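Ferredoxin NADP reductase (Plasmodium falciparum, PDB 3JQQ) transfers electrons between ferredoxin and NADP(H) through a bound FAD in the apicoplast, and may serve the terminal step of isoprenoid precursor synthesis. Local coordinates at residues Asn30-Val35 and Glu220-Tyr225; Arg101-Ser106 and Val116-His121; Asn161-Ala166 and Lys278-Ile283; Tyr48-Thr53 and Tyr185-Lys190. The protein carries 1 engineered substitution. All blocks are in the same frame, centred on the assembly; numbering follows the deposited sequence.

Interaction 1 (Asn30-Val35 and Glu220-Tyr225); sequences NSPNEV and EDSILY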
# COMPACT_ATOMS: atom_id res chain seq x y z
N ASN B 30 -6.27 18.62 -12.57
CA ASN B 30 -6.89 18.64 -11.25
C ASN B 30 -6.57 17.40 -10.40
O ASN B 30 -7.03 17.29 -9.26
CB ASN B 30 -8.41 18.83 -11.36
CG ASN B 30 -8.79 20.25 -11.76
OD1 ASN B 30 -9.82 20.47 -12.40
ND2 ASN B 30 -7.95 21.21 -11.40
N SER B 31 -5.78 16.48 -10.95
CA SER B 31 -5.37 15.29 -10.21
C SER B 31 -4.18 15.60 -9.30
O SER B 31 -3.28 16.34 -9.70
CB SER B 31 -5.01 14.15 -11.17
OG SER B 31 -4.69 12.97 -10.46
N PRO B 32 -4.19 15.05 -8.08
CA PRO B 32 -3.06 15.19 -7.17
C PRO B 32 -2.01 14.12 -7.44
O PRO B 32 -0.94 14.12 -6.83
CB PRO B 32 -3.69 14.96 -5.80
CG PRO B 32 -4.83 14.04 -6.07
CD PRO B 32 -5.35 14.41 -7.44
N ASN B 33 -2.32 13.23 -8.37
CA ASN B 33 -1.43 12.12 -8.70
C ASN B 33 -0.54 12.39 -9.90
O ASN B 33 -0.84 13.24 -10.74
CB ASN B 33 -2.25 10.86 -8.96
CG ASN B 33 -2.98 10.39 -7.73
OD1 ASN B 33 -2.47 10.48 -6.61
ND2 ASN B 33 -4.19 9.87 -7.92
N GLU B 34 0.56 11.65 -9.97
CA GLU B 34 1.41 11.63 -11.14
C GLU B 34 1.48 10.19 -11.61
O GLU B 34 1.92 9.31 -10.88
CB GLU B 34 2.81 12.15 -10.79
CG GLU B 34 3.71 12.33 -12.01
CD GLU B 34 5.08 12.89 -11.65
OE1 GLU B 34 5.36 13.05 -10.44
OE2 GLU B 34 5.87 13.16 -12.57
N VAL B 35 1.02 9.94 -12.83
CA VAL B 35 1.11 8.59 -13.38
C VAL B 35 1.41 8.58 -14.88
O VAL B 35 0.79 9.30 -15.66
CB VAL B 35 -0.11 7.71 -12.99
CG1 VAL B 35 -1.29 8.57 -12.53
CG2 VAL B 35 -0.49 6.77 -14.12
N GLU B 220 -12.42 13.20 -11.17
CA GLU B 220 -12.53 12.97 -12.61
C GLU B 220 -11.18 12.99 -13.33
O GLU B 220 -10.94 12.20 -14.24
CB GLU B 220 -13.47 13.99 -13.26
CG GLU B 220 -14.90 13.97 -12.75
CD GLU B 220 -15.11 14.82 -11.51
OE1 GLU B 220 -14.11 15.13 -10.82
OE2 GLU B 220 -16.27 15.18 -11.23
N ASP B 221 -10.30 13.90 -12.93
CA ASP B 221 -9.00 14.04 -13.57
C ASP B 221 -8.05 12.91 -13.20
O ASP B 221 -6.94 12.83 -13.73
CB ASP B 221 -8.37 15.40 -13.24
CG ASP B 221 -8.96 16.54 -14.05
OD1 ASP B 221 -10.06 16.36 -14.63
OD2 ASP B 221 -8.33 17.61 -14.11
N SER B 222 -8.48 12.05 -12.29
CA SER B 222 -7.64 10.94 -11.83
C SER B 222 -8.01 9.62 -12.49
O SER B 222 -7.36 8.61 -12.26
CB SER B 222 -7.70 10.81 -10.31
OG SER B 222 -7.19 11.98 -9.68
N ILE B 223 -9.06 9.63 -13.31
CA ILE B 223 -9.44 8.43 -14.06
C ILE B 223 -8.34 8.06 -15.04
O ILE B 223 -8.01 8.83 -15.94
CB ILE B 223 -10.76 8.63 -14.83
CG1 ILE B 223 -11.89 9.01 -13.87
CG2 ILE B 223 -11.12 7.36 -15.59
CD1 ILE B 223 -13.14 9.46 -14.57
N LEU B 224 -7.78 6.88 -14.87
CA LEU B 224 -6.75 6.39 -15.77
C LEU B 224 -7.41 5.78 -17.00
O LEU B 224 -8.40 5.06 -16.89
CB LEU B 224 -5.86 5.38 -15.05
CG LEU B 224 -5.26 5.95 -13.76
CD1 LEU B 224 -4.40 4.92 -13.04
CD2 LEU B 224 -4.46 7.21 -14.05
N TYR B 225 -6.86 6.07 -18.17
CA TYR B 225 -7.38 5.55 -19.44
C TYR B 225 -8.82 6.02 -19.70
O TYR B 225 -9.65 5.26 -20.20
CB TYR B 225 -7.25 4.03 -19.50
CG TYR B 225 -5.81 3.56 -19.49
CD1 TYR B 225 -4.99 3.76 -20.58
CD2 TYR B 225 -5.28 2.90 -18.38
CE1 TYR B 225 -3.67 3.34 -20.57
CE2 TYR B 225 -3.97 2.47 -18.37
CZ TYR B 225 -3.17 2.69 -19.47
OH TYR B 225 -1.86 2.27 -19.46
O HOH W 1 -8.81 20.11 -15.09
O HOH W 2 -5.37 8.31 -10.37

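Interaction 2 (Arg101-Ser106 and Val116-His121); sequences RLYSIS and VAIKIH. With FAD (flavin-adenine dinucleotide), chain I.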
# COMPACT_ATOMS: atom_id res chain seq x y z
N ARG B 101 9.83 -4.65 -9.70
CA ARG B 101 8.47 -4.30 -9.29
C ARG B 101 7.47 -4.75 -10.34
O ARG B 101 7.78 -4.76 -11.53
CB ARG B 101 8.33 -2.79 -9.09
CG ARG B 101 8.58 -2.32 -7.68
CD ARG B 101 10.05 -2.36 -7.35
NE ARG B 101 10.31 -1.71 -6.07
CZ ARG B 101 11.42 -1.88 -5.35
NH1 ARG B 101 12.38 -2.69 -5.79
NH2 ARG B 101 11.56 -1.25 -4.20
N LEU B 102 6.28 -5.11 -9.89
CA LEU B 102 5.25 -5.59 -10.80
C LEU B 102 4.35 -4.46 -11.25
O LEU B 102 3.97 -3.58 -10.47
CB LEU B 102 4.42 -6.69 -10.14
CG LEU B 102 5.19 -7.91 -9.63
CD1 LEU B 102 4.29 -8.79 -8.78
CD2 LEU B 102 5.80 -8.70 -10.78
N TYR B 103 4.01 -4.49 -12.54
CA TYR B 103 3.11 -3.52 -13.13
C TYR B 103 2.19 -4.23 -14.10
O TYR B 103 2.63 -5.06 -14.90
CB TYR B 103 3.91 -2.39 -13.80
CG TYR B 103 4.76 -1.66 -12.79
CD1 TYR B 103 6.09 -2.00 -12.60
CD2 TYR B 103 4.22 -0.67 -11.98
CE1 TYR B 103 6.86 -1.36 -11.65
CE2 TYR B 103 4.98 -0.03 -11.04
CZ TYR B 103 6.30 -0.37 -10.88
OH TYR B 103 7.07 0.28 -9.93
N SER B 104 0.90 -3.94 -14.01
CA SER B 104 -0.07 -4.60 -14.85
C SER B 104 0.01 -4.09 -16.28
O SER B 104 0.14 -2.88 -16.52
CB SER B 104 -1.49 -4.43 -14.29
OG SER B 104 -1.60 -5.04 -13.02
N ILE B 105 -0.05 -5.01 -17.23
CA ILE B 105 0.01 -4.68 -18.64
C ILE B 105 -1.37 -4.19 -19.07
O ILE B 105 -2.37 -4.84 -18.80
CB ILE B 105 0.43 -5.90 -19.48
CG1 ILE B 105 1.75 -6.47 -18.96
CG2 ILE B 105 0.55 -5.54 -20.95
CD1 ILE B 105 2.15 -7.80 -19.59
N SER B 106 -1.42 -3.02 -19.72
CA SER B 106 -2.70 -2.43 -20.10
C SER B 106 -2.99 -2.51 -21.60
O SER B 106 -3.92 -1.88 -22.10
CB SER B 106 -2.78 -0.97 -19.62
OG SER B 106 -1.64 -0.24 -20.04
N VAL B 116 1.80 -0.01 -19.92
CA VAL B 116 1.90 -0.08 -18.48
C VAL B 116 1.63 1.32 -17.93
O VAL B 116 2.05 2.31 -18.52
CB VAL B 116 3.30 -0.55 -18.04
CG1 VAL B 116 3.79 0.25 -16.85
CG2 VAL B 116 3.29 -2.05 -17.74
N ALA B 117 0.90 1.40 -16.82
CA ALA B 117 0.63 2.68 -16.17
C ALA B 117 1.22 2.69 -14.77
O ALA B 117 0.85 1.87 -13.92
CB ALA B 117 -0.86 2.96 -16.13
N ILE B 118 2.13 3.63 -14.53
CA ILE B 118 2.89 3.66 -13.29
C ILE B 118 2.68 4.95 -12.52
O ILE B 118 3.00 6.04 -12.99
CB ILE B 118 4.40 3.47 -13.56
CG1 ILE B 118 4.65 2.13 -14.25
CG2 ILE B 118 5.19 3.55 -12.26
CD1 ILE B 118 6.10 1.87 -14.55
N LYS B 119 2.12 4.81 -11.32
CA LYS B 119 1.97 5.92 -10.39
C LYS B 119 3.33 6.24 -9.80
O LYS B 119 4.07 5.34 -9.40
CB LYS B 119 0.98 5.54 -9.29
CG LYS B 119 0.58 6.66 -8.33
CD LYS B 119 -0.25 6.09 -7.17
CE LYS B 119 -0.40 7.09 -6.02
NZ LYS B 119 -1.66 7.88 -6.11
N ILE B 120 3.68 7.52 -9.76
CA ILE B 120 4.96 7.95 -9.20
C ILE B 120 4.78 8.29 -7.73
O ILE B 120 4.10 9.26 -7.39
CB ILE B 120 5.54 9.15 -9.97
CG1 ILE B 120 5.69 8.81 -11.45
CG2 ILE B 120 6.87 9.57 -9.37
CD1 ILE B 120 6.51 7.56 -11.72
N HIS B 121 5.37 7.47 -6.87
CA HIS B 121 5.25 7.63 -5.43
C HIS B 121 6.25 8.65 -4.89
O HIS B 121 7.43 8.61 -5.23
CB HIS B 121 5.44 6.27 -4.74
CG HIS B 121 4.37 5.28 -5.09
ND1 HIS B 121 3.33 4.97 -4.24
CD2 HIS B 121 4.18 4.53 -6.20
CE1 HIS B 121 2.54 4.08 -4.81
NE2 HIS B 121 3.03 3.79 -6.00
PA FAD I . 9.25 1.70 -3.09
O1A FAD I . 9.27 0.20 -3.19
O2A FAD I . 10.65 2.27 -3.19
O5B FAD I . 8.51 2.16 -1.74
C5B FAD I . 7.14 1.86 -1.52
C4B FAD I . 6.41 3.07 -0.95
O4B FAD I . 7.06 3.56 0.21
C3B FAD I . 6.37 4.22 -1.95
O3B FAD I . 5.14 4.88 -1.83
C2B FAD I . 7.48 5.14 -1.48
O2B FAD I . 7.16 6.49 -1.74
C1B FAD I . 7.56 4.87 0.01
N9A FAD I . 8.94 4.94 0.52
C8A FAD I . 10.04 4.27 0.05
N7A FAD I . 11.11 4.62 0.81
C5A FAD I . 10.71 5.49 1.76
C6A FAD I . 11.39 6.14 2.78
N6A FAD I . 12.71 6.02 2.89
N1A FAD I . 10.69 7.00 3.61
C2A FAD I . 9.34 7.19 3.43
N3A FAD I . 8.68 6.54 2.41
C4A FAD I . 9.35 5.70 1.59
N1 FAD I . 1.86 -0.05 -9.49
C2 FAD I . 1.56 0.80 -10.53
O2 FAD I . 1.88 1.99 -10.45
N3 FAD I . 0.89 0.33 -11.64
C4 FAD I . 0.52 -1.00 -11.72
O4 FAD I . -0.08 -1.41 -12.71
C4X FAD I . 0.82 -1.86 -10.67
N5 FAD I . 0.46 -3.18 -10.75
C5X FAD I . 0.77 -4.03 -9.70
C6 FAD I . 0.40 -5.37 -9.78
C7 FAD I . 0.70 -6.23 -8.74
C7M FAD I . 0.30 -7.67 -8.83
C8 FAD I . 1.38 -5.75 -7.62
C8M FAD I . 1.72 -6.66 -6.48
C9 FAD I . 1.75 -4.41 -7.55
C9A FAD I . 1.45 -3.54 -8.58
N10 FAD I . 1.83 -2.21 -8.51
C10 FAD I . 1.50 -1.38 -9.56
C1' FAD I . 2.72 -1.70 -7.39
C2' FAD I . 4.16 -1.50 -7.85
O2' FAD I . 4.74 -2.75 -8.13
C3' FAD I . 5.10 -0.81 -6.85
O3' FAD I . 4.89 -1.31 -5.54
C4' FAD I . 5.01 0.71 -6.84
O4' FAD I . 5.45 1.20 -8.09
C5' FAD I . 5.90 1.30 -5.75
O5' FAD I . 7.23 0.91 -6.05
P FAD I . 8.47 1.89 -5.78
O1P FAD I . 9.76 1.13 -5.96
O2P FAD I . 8.43 3.11 -6.68
O3P FAD I . 8.30 2.33 -4.24
O HOH W 3 -0.34 -0.66 -15.11

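Interaction 3 (Asn161-Ala166 and Lys278-Ile283); sequences NLPNDA and KCELYI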
# COMPACT_ATOMS: atom_id res chain seq x y z
N ASN B 161 -6.51 -13.60 -15.12
CA ASN B 161 -6.80 -13.71 -16.55
C ASN B 161 -8.26 -13.97 -16.90
O ASN B 161 -9.04 -14.43 -16.07
CB ASN B 161 -5.94 -14.82 -17.17
CG ASN B 161 -4.46 -14.53 -17.06
OD1 ASN B 161 -3.99 -13.48 -17.50
ND2 ASN B 161 -3.71 -15.46 -16.47
N LEU B 162 -8.61 -13.67 -18.15
CA LEU B 162 -9.95 -13.95 -18.67
C LEU B 162 -10.17 -15.45 -18.83
O LEU B 162 -9.21 -16.21 -19.02
CB LEU B 162 -10.16 -13.28 -20.02
CG LEU B 162 -10.21 -11.75 -20.07
CD1 LEU B 162 -10.45 -11.28 -21.49
CD2 LEU B 162 -11.29 -11.22 -19.14
N PRO B 163 -11.43 -15.89 -18.76
CA PRO B 163 -11.82 -17.24 -19.15
C PRO B 163 -11.44 -17.48 -20.60
O PRO B 163 -11.61 -16.60 -21.44
CB PRO B 163 -13.35 -17.22 -19.00
CG PRO B 163 -13.61 -16.16 -17.98
CD PRO B 163 -12.56 -15.12 -18.19
N ASN B 164 -10.93 -18.67 -20.90
CA ASN B 164 -10.33 -18.95 -22.21
C ASN B 164 -11.29 -18.96 -23.41
O ASN B 164 -10.86 -19.15 -24.55
CB ASN B 164 -9.52 -20.26 -22.18
CG ASN B 164 -10.32 -21.44 -21.65
OD1 ASN B 164 -11.09 -21.31 -20.69
ND2 ASN B 164 -10.13 -22.60 -22.27
N ASP B 165 -12.58 -18.74 -23.17
CA ASP B 165 -13.56 -18.74 -24.25
C ASP B 165 -14.53 -17.56 -24.12
O ASP B 165 -15.64 -17.60 -24.64
CB ASP B 165 -14.34 -20.05 -24.26
CG ASP B 165 -14.96 -20.38 -22.91
OD1 ASP B 165 -14.99 -19.48 -22.04
OD2 ASP B 165 -15.41 -21.52 -22.72
N ALA B 166 -14.09 -16.52 -23.42
CA ALA B 166 -14.95 -15.38 -23.09
C ALA B 166 -15.67 -14.79 -24.29
O ALA B 166 -16.88 -14.57 -24.24
CB ALA B 166 -14.14 -14.32 -22.36
N LYS B 278 -24.58 -14.70 -14.57
CA LYS B 278 -23.41 -15.57 -14.47
C LYS B 278 -22.10 -14.81 -14.67
O LYS B 278 -21.17 -15.31 -15.31
CB LYS B 278 -23.52 -16.72 -15.48
CG LYS B 278 -24.65 -17.69 -15.17
CD LYS B 278 -24.93 -18.61 -16.35
CE LYS B 278 -26.18 -19.44 -16.10
NZ LYS B 278 -26.50 -20.33 -17.25
N CYS B 279 -22.03 -13.61 -14.11
CA CYS B 279 -20.88 -12.72 -14.27
C CYS B 279 -19.60 -13.27 -13.64
O CYS B 279 -19.62 -13.80 -12.53
CB CYS B 279 -21.17 -11.35 -13.67
SG CYS B 279 -22.19 -10.27 -14.69
N GLU B 280 -18.49 -13.12 -14.35
CA GLU B 280 -17.17 -13.30 -13.76
C GLU B 280 -16.84 -12.03 -13.00
O GLU B 280 -16.91 -10.93 -13.55
CB GLU B 280 -16.12 -13.56 -14.84
CG GLU B 280 -16.17 -14.95 -15.45
CD GLU B 280 -15.70 -16.03 -14.49
OE1 GLU B 280 -14.75 -15.76 -13.71
OE2 GLU B 280 -16.27 -17.14 -14.51
N LEU B 281 -16.50 -12.18 -11.72
CA LEU B 281 -16.24 -11.03 -10.86
C LEU B 281 -14.74 -10.83 -10.65
O LEU B 281 -14.03 -11.75 -10.27
CB LEU B 281 -16.94 -11.22 -9.51
CG LEU B 281 -16.75 -10.13 -8.45
CD1 LEU B 281 -17.23 -8.79 -8.97
CD2 LEU B 281 -17.49 -10.51 -7.17
N TYR B 282 -14.28 -9.61 -10.91
CA TYR B 282 -12.86 -9.28 -10.76
C TYR B 282 -12.68 -8.13 -9.79
O TYR B 282 -13.44 -7.17 -9.80
CB TYR B 282 -12.25 -8.91 -12.11
CG TYR B 282 -12.05 -10.08 -13.04
CD1 TYR B 282 -13.12 -10.66 -13.70
CD2 TYR B 282 -10.78 -10.61 -13.26
CE1 TYR B 282 -12.95 -11.73 -14.55
CE2 TYR B 282 -10.59 -11.68 -14.11
CZ TYR B 282 -11.68 -12.24 -14.75
OH TYR B 282 -11.50 -13.30 -15.60
N ILE B 283 -11.65 -8.24 -8.95
CA ILE B 283 -11.32 -7.18 -8.01
C ILE B 283 -9.82 -6.89 -8.06
O ILE B 283 -9.01 -7.75 -7.73
CB ILE B 283 -11.73 -7.55 -6.58
CG1 ILE B 283 -13.26 -7.68 -6.49
CG2 ILE B 283 -11.22 -6.50 -5.59
CD1 ILE B 283 -13.74 -8.38 -5.23

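Interaction 4 (Tyr48-Thr53 and Tyr185-Lys190); sequences YLEGHT and YISFLK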
# COMPACT_ATOMS: atom_id res chain seq x y z
N TYR B 48 2.63 -12.74 -23.11
CA TYR B 48 1.72 -12.57 -22.00
C TYR B 48 0.29 -12.73 -22.47
O TYR B 48 -0.01 -12.61 -23.66
CB TYR B 48 1.90 -11.17 -21.38
CG TYR B 48 1.52 -10.03 -22.30
CD1 TYR B 48 2.44 -9.49 -23.18
CD2 TYR B 48 0.23 -9.51 -22.30
CE1 TYR B 48 2.10 -8.45 -24.03
CE2 TYR B 48 -0.12 -8.47 -23.15
CZ TYR B 48 0.82 -7.95 -24.01
OH TYR B 48 0.48 -6.91 -24.86
N LEU B 49 -0.59 -13.02 -21.52
CA LEU B 49 -2.01 -12.99 -21.76
C LEU B 49 -2.56 -11.73 -21.10
O LEU B 49 -1.98 -11.22 -20.14
CB LEU B 49 -2.69 -14.21 -21.16
CG LEU B 49 -2.36 -15.58 -21.77
CD1 LEU B 49 -3.15 -16.67 -21.07
CD2 LEU B 49 -2.65 -15.58 -23.26
N GLU B 50 -3.68 -11.24 -21.61
CA GLU B 50 -4.35 -10.12 -20.98
C GLU B 50 -4.52 -10.42 -19.49
O GLU B 50 -4.92 -11.52 -19.11
CB GLU B 50 -5.70 -9.86 -21.65
CG GLU B 50 -5.59 -9.26 -23.05
CD GLU B 50 -5.20 -10.28 -24.11
OE1 GLU B 50 -5.34 -11.50 -23.86
OE2 GLU B 50 -4.75 -9.87 -25.20
N GLY B 51 -4.22 -9.43 -18.65
CA GLY B 51 -4.34 -9.60 -17.20
C GLY B 51 -3.02 -9.84 -16.52
O GLY B 51 -2.89 -9.65 -15.30
N HIS B 52 -2.01 -10.25 -17.29
CA HIS B 52 -0.70 -10.49 -16.72
C HIS B 52 -0.01 -9.22 -16.27
O HIS B 52 -0.34 -8.11 -16.68
CB HIS B 52 0.21 -11.22 -17.70
CG HIS B 52 0.01 -12.70 -17.72
ND1 HIS B 52 -0.17 -13.41 -18.89
CD2 HIS B 52 -0.05 -13.60 -16.72
CE1 HIS B 52 -0.32 -14.68 -18.61
NE2 HIS B 52 -0.25 -14.83 -17.30
N THR B 53 0.98 -9.41 -15.40
CA THR B 53 1.86 -8.34 -15.00
C THR B 53 3.24 -8.63 -15.54
O THR B 53 3.57 -9.78 -15.85
CB THR B 53 1.95 -8.23 -13.48
OG1 THR B 53 2.87 -7.18 -13.13
CG2 THR B 53 2.46 -9.54 -12.90
N TYR B 185 -8.10 -4.35 -16.69
CA TYR B 185 -9.44 -4.24 -17.26
C TYR B 185 -9.39 -3.54 -18.61
O TYR B 185 -10.18 -3.85 -19.51
CB TYR B 185 -10.38 -3.51 -16.30
CG TYR B 185 -10.51 -4.18 -14.95
CD1 TYR B 185 -10.54 -3.42 -13.78
CD2 TYR B 185 -10.59 -5.56 -14.84
CE1 TYR B 185 -10.66 -4.03 -12.54
CE2 TYR B 185 -10.71 -6.18 -13.60
CZ TYR B 185 -10.74 -5.41 -12.46
OH TYR B 185 -10.85 -6.01 -11.23
N ILE B 186 -8.46 -2.60 -18.76
CA ILE B 186 -8.21 -1.96 -20.04
C ILE B 186 -7.70 -3.00 -21.03
O ILE B 186 -8.09 -3.02 -22.19
CB ILE B 186 -7.19 -0.81 -19.92
CG1 ILE B 186 -7.71 0.26 -18.95
CG2 ILE B 186 -6.87 -0.22 -21.28
CD1 ILE B 186 -9.11 0.75 -19.26
N SER B 187 -6.81 -3.87 -20.55
CA SER B 187 -6.27 -4.95 -21.36
C SER B 187 -7.39 -5.87 -21.82
O SER B 187 -7.51 -6.19 -23.01
CB SER B 187 -5.24 -5.75 -20.55
OG SER B 187 -4.74 -6.85 -21.29
N PHE B 188 -8.23 -6.29 -20.87
CA PHE B 188 -9.39 -7.11 -21.19
C PHE B 188 -10.26 -6.47 -22.28
O PHE B 188 -10.62 -7.11 -23.26
CB PHE B 188 -10.24 -7.37 -19.94
CG PHE B 188 -9.54 -8.18 -18.89
CD1 PHE B 188 -10.03 -8.20 -17.59
CD2 PHE B 188 -8.40 -8.91 -19.19
CE1 PHE B 188 -9.40 -8.95 -16.61
CE2 PHE B 188 -7.76 -9.65 -18.21
CZ PHE B 188 -8.27 -9.67 -16.92
N LEU B 189 -10.60 -5.19 -22.09
CA LEU B 189 -11.50 -4.50 -23.00
C LEU B 189 -10.92 -4.39 -24.40
O LEU B 189 -11.64 -4.51 -25.40
CB LEU B 189 -11.84 -3.10 -22.47
CG LEU B 189 -12.70 -3.00 -21.21
CD1 LEU B 189 -12.79 -1.56 -20.73
CD2 LEU B 189 -14.10 -3.57 -21.46
N LYS B 190 -9.61 -4.17 -24.48
CA LYS B 190 -8.94 -4.08 -25.77
C LYS B 190 -9.00 -5.41 -26.52
O LYS B 190 -9.12 -5.42 -27.74
CB LYS B 190 -7.49 -3.62 -25.59
CG LYS B 190 -7.36 -2.14 -25.26
CD LYS B 190 -5.92 -1.77 -24.90
CE LYS B 190 -5.78 -0.27 -24.67
NZ LYS B 190 -4.41 0.08 -24.20

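Interaction 1 (Asn30-Val35 and Glu220-Tyr225)
Asp221 carries the largest share of this contact, reaching from the short 3-10 segment 220-222 to the start of Asn30-Val35. Its CG lies beside its own backbone N (chi1 -78°), and OD2 takes the Asn30 N-H on its anti lone pair at 2.8 Å, N to OD2, with a bond angle of 147°. The same oxygen packs against Asn30 CB, and the carboxylate lies nearly coplanar with the Asn30 amide, their planes 13° apart. A water donates to Asp221 OD2 at 2.7 Å and more weakly to Asn30 OD1. One residue along, the hydroxyls of Ser31 and Ser222 meet: Ser31 OG donates to Ser222 OG at 2.8 Å. Ser31 OG also accepts from Asn33 N at 3.2 Å, closing an ST turn, while Ser222 OG has a further bond to Asn219 OD1. This is a seam between the two lobes of a plant-type ferredoxin-NADP reductase: Asn30-Val35 leads into strand 35-41 of the FAD-binding barrel, and Glu220-Tyr225 follows strand 211-217 of the NADP-binding sheet. Beyond the serines, a second water bridges the lobes, accepting from Asn33 ND2 and donating to Ser222 O at 2.8 Å. Asn33 OD1 turns to Lys119 NZ, beside the bound 2'-phospho-AMP. The seam then becomes apolar, with Val35 CG1 3.8 Å from Leu224 CD2.

Interaction 2 (Arg101-Ser106 and Val116-His121)
Tyr103 and Ile118 meet where strands 101-104 and 116-119 pass each other, their axes 6.3 Å apart at closest and their directions 124° apart. The two side chains cross at about a right angle. Ile118 lays CD1, anti to its CA (chi2 180°), over the middle of the Tyr103 ring, 4.0 Å from its centroid and only 7° off the normal, a CH-pi contact; FAD O2' lies over the opposite face, offset toward the rim. At the ring edge, Tyr103 CD2 is 3.4 Å from FAD C2. The phenol OH shares a 2.6 Å hydrogen bond with FAD O4', leaving the ring between Ile118 and the ribityl chain. Val116 CG2 fills in behind, against Tyr103 CB and Ser104 O. Arg101-Leu102-Tyr103-Ser104 is the Arg-x-Tyr-Ser/Thr flavin-binding signature of this reductase family. Arg101 NH2 reaches the pyrophosphate oxygen FAD O1A at 2.9 Å in a nearly straight bond, and Leu102 O accepts from FAD O2'. Both strands then grip the pyrimidine end of the isoalloxazine through backbone atoms: Ser104 N gives to FAD O4, Ala117 O takes the flavin N3 proton at 2.8 Å, and Lys119 N gives to FAD O2 at 3.0 Å. A water accepts from Ala117 N and lies within hydrogen-bonding distance of both Ser104 O and FAD O4. Strand 101-104 is paired with strand 53-56, whose Ile56 touches both Tyr103 and Ile118. Helix 137-144 adds Cys138 against Tyr103 and Ile142 against Ile118, while helix 183-192 brings Ser183 up to Ser104 and Ala117.

Interaction 3 (Asn161-Ala166 and Lys278-Ile283)
Pro163 and Leu162 come from the connection leaving the FAD-binding barrel and meet the side chains of Glu280 and Tyr282, on an inner strand of the five-stranded parallel sheet of the NADP-binding domain. Following that strand, Glu280 is first. Its CG lies 3.8 Å from Pro163 CG as the two side chains slide past each other in opposite directions. The chain then bends at chi2 (-71°), and the carboxylate is held elsewhere, with OE1 hydrogen-bonded to His312 on the neighbouring strand 311-315. Two residues on, Tyr282 points back toward the loop and has the most surface buried in the contact. Its ring stacks with His312 and meets Phe160 and Phe188 edge-to-face, and its hydroxyl reaches across the domain boundary. It does so tip to tip with Pro163, whose CD sits 3.3 Å from Tyr282 OH; the Leu162 side chain crosses that of Tyr282 at about a right angle. The hydroxyl donates to the Asn161 carbonyl, OH to O 2.7 Å. That oxygen lies at the ring edge, near the ring plane, while the donor stands 40° out of the carbonyl plane, with a C=O...OH angle of 122°.

Interaction 4 (Tyr48-Thr53 and Tyr185-Lys190)
Glu50 presses its CB and CG against the hydroxyl of Ser187 on helix 183-192, and this is the tight part of the contact: Ser187 OG lies 3.1 Å from Glu50 CG and 3.2 Å from Glu50 CB. Ser187 OG is anti to its own backbone N (chi1 177°), and its hydrogen bond goes to Ser107 O, so toward Glu50 it offers packing. The glutamate chain bends at chi2 (76°), and its end leads off from the helix to Asn109 N and Ser108 OG, both bonded to OE2. Beside the serine, Phe188 brings its ring edge to the turn. Glu50 O lies near the ring plane, 3.5 Å from Phe188 CE2, and Gly51 CA is 3.6 Å from the same carbon. Leu49 to His52 form a type II beta turn, with glycine at its third position (phi 102°) offering bare backbone to the phenyl ring. Leu49 and His52, by contrast, make no contact with the helix segment: Leu49, partly exposed, leads its side chain away, and the His52 imidazole folds back along the turn, with ND1 accepting from Leu49 N at 2.7 Å, nearly in the ring plane. The turn thus fits a barrel loop against a helix of the NADP-binding domain. His52 and Tyr48 rest on Ala156 of strand 150-157, whereas helix 183-192 backs onto strand 280-285 through Tyr185 and onto helix 226-235 through Ile186 and Leu189.

In the fold
Interactions 1, 3 and 4 are three points on the boundary between the FAD-binding barrel and the NADP-binding domain, while interaction 2 lies within the barrel and holds the flavin. Interactions 1 and 3 lie on opposite sides of the chain's centre, their own centres about 27 Å apart, with interaction 4 buried between them. Interaction 2 is joined to interaction 1 by Tyr225 OH and Ser106 OG, 2.6 Å apart, and to interaction 4 by Ser106 O and Lys190 NZ at 2.9 Å. Leu162 of interaction 3 packs on Phe188 of interaction 4. Lys119, close to Asn33, connects the flavin strand with the phosphate of 2'-phospho-AMP.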